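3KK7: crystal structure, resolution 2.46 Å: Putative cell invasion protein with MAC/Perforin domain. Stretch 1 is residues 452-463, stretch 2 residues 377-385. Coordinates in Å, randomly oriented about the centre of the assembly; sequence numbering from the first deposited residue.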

# COMPACT_ATOMS: atom_id res chain seq x y z
N LYS A 452 10.52 23.50 20.15
CA LYS A 452 11.37 24.51 19.56
C LYS A 452 10.50 25.52 18.84
O LYS A 452 9.33 25.28 18.62
CB LYS A 452 12.38 23.88 18.61
CG LYS A 452 11.85 22.79 17.69
CD LYS A 452 12.65 22.71 16.37
CE LYS A 452 13.03 21.28 15.96
NZ LYS A 452 13.33 21.17 14.49
N ALA A 453 11.08 26.68 18.55
CA ALA A 453 10.38 27.72 17.83
C ALA A 453 11.29 28.16 16.70
O ALA A 453 12.49 27.93 16.77
CB ALA A 453 10.06 28.90 18.75
N ASP A 454 10.72 28.75 15.65
CA ASP A 454 11.52 29.22 14.53
C ASP A 454 10.76 30.24 13.72
O ASP A 454 9.91 29.88 12.93
CB ASP A 454 11.94 28.05 13.64
CG ASP A 454 13.03 28.44 12.65
OD1 ASP A 454 13.19 29.63 12.29
OD2 ASP A 454 13.76 27.52 12.22
N PRO A 455 11.11 31.52 13.87
CA PRO A 455 10.36 32.57 13.18
C PRO A 455 10.46 32.54 11.66
O PRO A 455 9.60 33.10 11.00
CB PRO A 455 10.96 33.87 13.74
CG PRO A 455 12.35 33.51 14.14
CD PRO A 455 12.35 32.04 14.48
N ASN A 456 11.47 31.89 11.10
CA ASN A 456 11.62 31.83 9.65
C ASN A 456 11.07 30.55 8.98
O ASN A 456 11.14 30.41 7.76
CB ASN A 456 13.09 32.06 9.27
CG ASN A 456 13.59 33.44 9.69
OD1 ASN A 456 12.82 34.40 9.76
ND2 ASN A 456 14.90 33.54 9.97
N LYS A 457 10.50 29.63 9.77
CA LYS A 457 9.90 28.42 9.19
C LYS A 457 8.42 28.67 8.94
O LYS A 457 7.68 29.03 9.86
CB LYS A 457 10.09 27.20 10.09
CG LYS A 457 10.33 25.91 9.31
CD LYS A 457 10.03 24.62 10.12
CE LYS A 457 10.61 23.34 9.44
NZ LYS A 457 10.17 22.01 10.03
N THR A 458 7.97 28.49 7.70
CA THR A 458 6.55 28.58 7.40
C THR A 458 5.96 27.19 7.13
O THR A 458 6.66 26.27 6.72
CB THR A 458 6.28 29.49 6.19
OG1 THR A 458 6.99 29.00 5.05
CG2 THR A 458 6.72 30.93 6.47
N ILE A 459 4.68 27.03 7.39
CA ILE A 459 3.96 25.83 6.98
C ILE A 459 2.64 26.30 6.41
O ILE A 459 1.93 27.09 7.04
CB ILE A 459 3.80 24.81 8.14
CG1 ILE A 459 3.29 23.47 7.60
CG2 ILE A 459 2.91 25.36 9.24
CD1 ILE A 459 3.37 22.32 8.60
N ASN A 460 2.34 25.87 5.19
CA ASN A 460 1.15 26.33 4.47
C ASN A 460 0.13 25.20 4.12
O ASN A 460 0.19 24.59 3.05
CB ASN A 460 1.59 27.07 3.21
CG ASN A 460 0.44 27.72 2.48
OD1 ASN A 460 -0.57 28.12 3.10
ND2 ASN A 460 0.56 27.82 1.16
N PRO A 461 -0.82 24.93 5.04
CA PRO A 461 -1.85 23.91 4.85
C PRO A 461 -3.05 24.39 4.02
O PRO A 461 -3.74 23.55 3.44
CB PRO A 461 -2.30 23.59 6.27
CG PRO A 461 -2.14 24.88 7.00
CD PRO A 461 -0.94 25.57 6.37
N ILE A 462 -3.30 25.71 3.99
CA ILE A 462 -4.40 26.31 3.20
C ILE A 462 -4.18 26.09 1.68
O ILE A 462 -5.14 25.81 0.95
CB ILE A 462 -4.64 27.85 3.54
CG1 ILE A 462 -5.01 28.04 5.04
CG2 ILE A 462 -5.73 28.48 2.62
CD1 ILE A 462 -5.17 29.51 5.51
N ILE A 463 -2.92 26.19 1.23
CA ILE A 463 -2.54 25.91 -0.17
C ILE A 463 -1.91 24.51 -0.38
O ILE A 463 -1.63 24.15 -1.53
CB ILE A 463 -1.60 27.01 -0.76
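Stretch 2 377-385: IEIIKMYIR

Stretch 2 (Ile377 to Arg385) is a single extended strand that runs parallel to stretch 1 and pairs with it in two segments, interrupted by a turn in stretch 1. The first segment, Lys452 to Asp454, makes an angle of 18° with stretch 2 (signed crossing angle -18°), the axes approaching to 4.5 Å; the second, Lys457 to Ile459, makes an angle of 47° (signed -47°) at 4.8 Å. Between them the chain turns a corner at Pro455 and Asn456. The register accommodates this excursion: Lys452 lies beside Glu378 and Ala453 beside Ile379 (CA to CA 4.9 and 4.4 Å), whereas Thr458 lies beside Lys381 and Ile459 beside Met382 (CA to CA 4.8 and 5.1 Å). Four residues of stretch 1 thus intervene between paired residues where stretch 2 spends only Ile380.

Backbone hydrogen bonds follow the parallel pattern, in which one residue bonds to two neighbours of its partner. Lys452 N donates to Ile377 O (3.0 Å) and Lys452 O accepts from Ile379 N (2.7 Å); Ile379 O then accepts from Asp454 N (3.0 Å). Beyond the turn, Lys381 takes the bridging role, its N donating to Lys457 O (3.1 Å) and its O accepting from Ile459 N (2.9 Å). The ladder closes with a weak bond from Tyr383 N to Ile459 O (3.5 Å). CA-H...O contacts supplement it, among them Ala453 CA to Ile379 O (3.2 Å) and Met382 CA to Ile459 O (3.3 Å).

The interruption is a type I beta turn from Asp454 to Lys457, held by Lys457 N to Asp454 O (3.2 Å) and by Asn456 N to the carboxylate atom Asp454 OD1 (3.1 Å). Stretch 2 also grips it through a side chain: Lys381, extended beyond an m chi1, donates from NZ to Pro455 O (2.8 Å).

One salt bridge links the stretches, Lys457 NZ to Glu378 OE1 (2.8 Å), with a hydrogen bond between the same atoms. Lys457, at the end of the turn, meets the side chain of Glu378, which is paired with Lys452 before it, so the charged contact links the two segments. Glu378 OE2 is hydrogen-bonded elsewhere in the structure.

Apolar contacts fill in around the ladder. Ala453 and Ile379 share one face of the sheet, CB to CB 4.1 Å. Ile380, opposite the turn, brings CG2 to 3.7 Å from Lys457 CB and CD1 to 3.5 Å from Ile459 CG2. Ile459 and Met382, a selenomethionine, point to the same face as each other, with Ile459 CG2 4.4 Å from Met382 CB. Past the second segment the contact continues without strand pairing: Pro461 CD packs 3.7 Å from Met382 CG, and Ile462 CD1 lies 4.2 Å from Met382 CE. Two oxygens also meet carbon across the contact: Tyr383 O lies 3.5 Å from Ile462 CD1, and Asn460 OD1 lies 3.5 Å from Tyr383 CB, oblique to its ring. In all, 915 Å² is buried, both sides summed.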

# COMPACT_ATOMS: atom_id res chain seq x y z
N ILE A 377 7.39 19.32 19.16
CA ILE A 377 6.51 20.40 18.79
C ILE A 377 7.38 21.53 18.27
O ILE A 377 8.34 21.90 18.93
CB ILE A 377 5.73 20.90 19.99
CG1 ILE A 377 4.82 19.79 20.53
CG2 ILE A 377 4.93 22.14 19.59
CD1 ILE A 377 4.01 20.18 21.75
N GLU A 378 7.07 22.05 17.09
CA GLU A 378 7.75 23.23 16.57
C GLU A 378 6.73 24.38 16.51
O GLU A 378 5.64 24.22 15.95
CB GLU A 378 8.40 22.96 15.20
CG GLU A 378 7.44 22.49 14.09
CD GLU A 378 8.14 22.12 12.79
OE1 GLU A 378 9.20 22.72 12.52
OE2 GLU A 378 7.63 21.23 12.04
N ILE A 379 7.05 25.51 17.15
CA ILE A 379 6.19 26.70 17.11
C ILE A 379 6.69 27.54 15.95
O ILE A 379 7.79 28.12 16.01
CB ILE A 379 6.24 27.52 18.43
CG1 ILE A 379 5.87 26.63 19.64
CG2 ILE A 379 5.31 28.73 18.33
CD1 ILE A 379 6.51 27.06 20.94
N ILE A 380 5.91 27.60 14.88
CA ILE A 380 6.34 28.27 13.68
C ILE A 380 5.20 29.10 13.13
O ILE A 380 4.23 29.35 13.82
CB ILE A 380 6.87 27.24 12.64
CG1 ILE A 380 5.78 26.21 12.29
CG2 ILE A 380 8.11 26.54 13.19
CD1 ILE A 380 6.01 25.49 10.96
N LYS A 381 5.34 29.55 11.89
CA LYS A 381 4.39 30.45 11.27
C LYS A 381 3.54 29.72 10.25
O LYS A 381 4.06 28.94 9.47
CB LYS A 381 5.15 31.61 10.62
CG LYS A 381 5.76 32.55 11.63
CD LYS A 381 6.54 33.70 10.97
CE LYS A 381 7.00 34.70 12.02
NZ LYS A 381 8.25 35.42 11.65
N MSE A 382 2.23 29.99 10.28
CA MSE A 382 1.26 29.42 9.33
C MSE A 382 0.66 30.54 8.50
O MSE A 382 0.19 31.55 9.03
CB MSE A 382 0.14 28.69 10.07
CG MSE A 382 -0.85 27.95 9.19
SE MSE A 382 -2.38 27.40 10.29
CE MSE A 382 -3.87 27.73 9.04
N TYR A 383 0.72 30.37 7.18
CA TYR A 383 0.23 31.36 6.24
C TYR A 383 -1.27 31.48 6.38
O TYR A 383 -1.97 30.48 6.50
CB TYR A 383 0.59 30.94 4.82
CG TYR A 383 0.14 31.93 3.78
CD1 TYR A 383 0.74 33.18 3.67
CD2 TYR A 383 -0.91 31.63 2.91
CE1 TYR A 383 0.32 34.10 2.73
CE2 TYR A 383 -1.33 32.55 1.96
CZ TYR A 383 -0.71 33.78 1.87
OH TYR A 383 -1.10 34.70 0.93
N ILE A 384 -1.77 32.72 6.39
CA ILE A 384 -3.20 32.97 6.53
C ILE A 384 -3.71 33.66 5.27
O ILE A 384 -4.56 33.10 4.57
CB ILE A 384 -3.57 33.81 7.79
CG1 ILE A 384 -3.14 33.10 9.07
CG2 ILE A 384 -5.09 34.06 7.83
CD1 ILE A 384 -3.86 31.76 9.32
N ARG A 385 -3.20 34.86 4.98
CA ARG A 385 -3.62 35.58 3.78
C ARG A 385 -2.64 36.68 3.40
O ARG A 385 -1.70 36.97 4.16
CB ARG A 385 -5.00 36.20 3.99
CG ARG A 385 -5.11 37.13 5.20
CD ARG A 385 -6.32 38.04 5.10
NE ARG A 385 -6.31 39.07 6.14
CZ ARG A 385 -6.73 38.89 7.39
NH1 ARG A 385 -7.22 37.71 7.79
NH2 ARG A 385 -6.67 39.91 8.24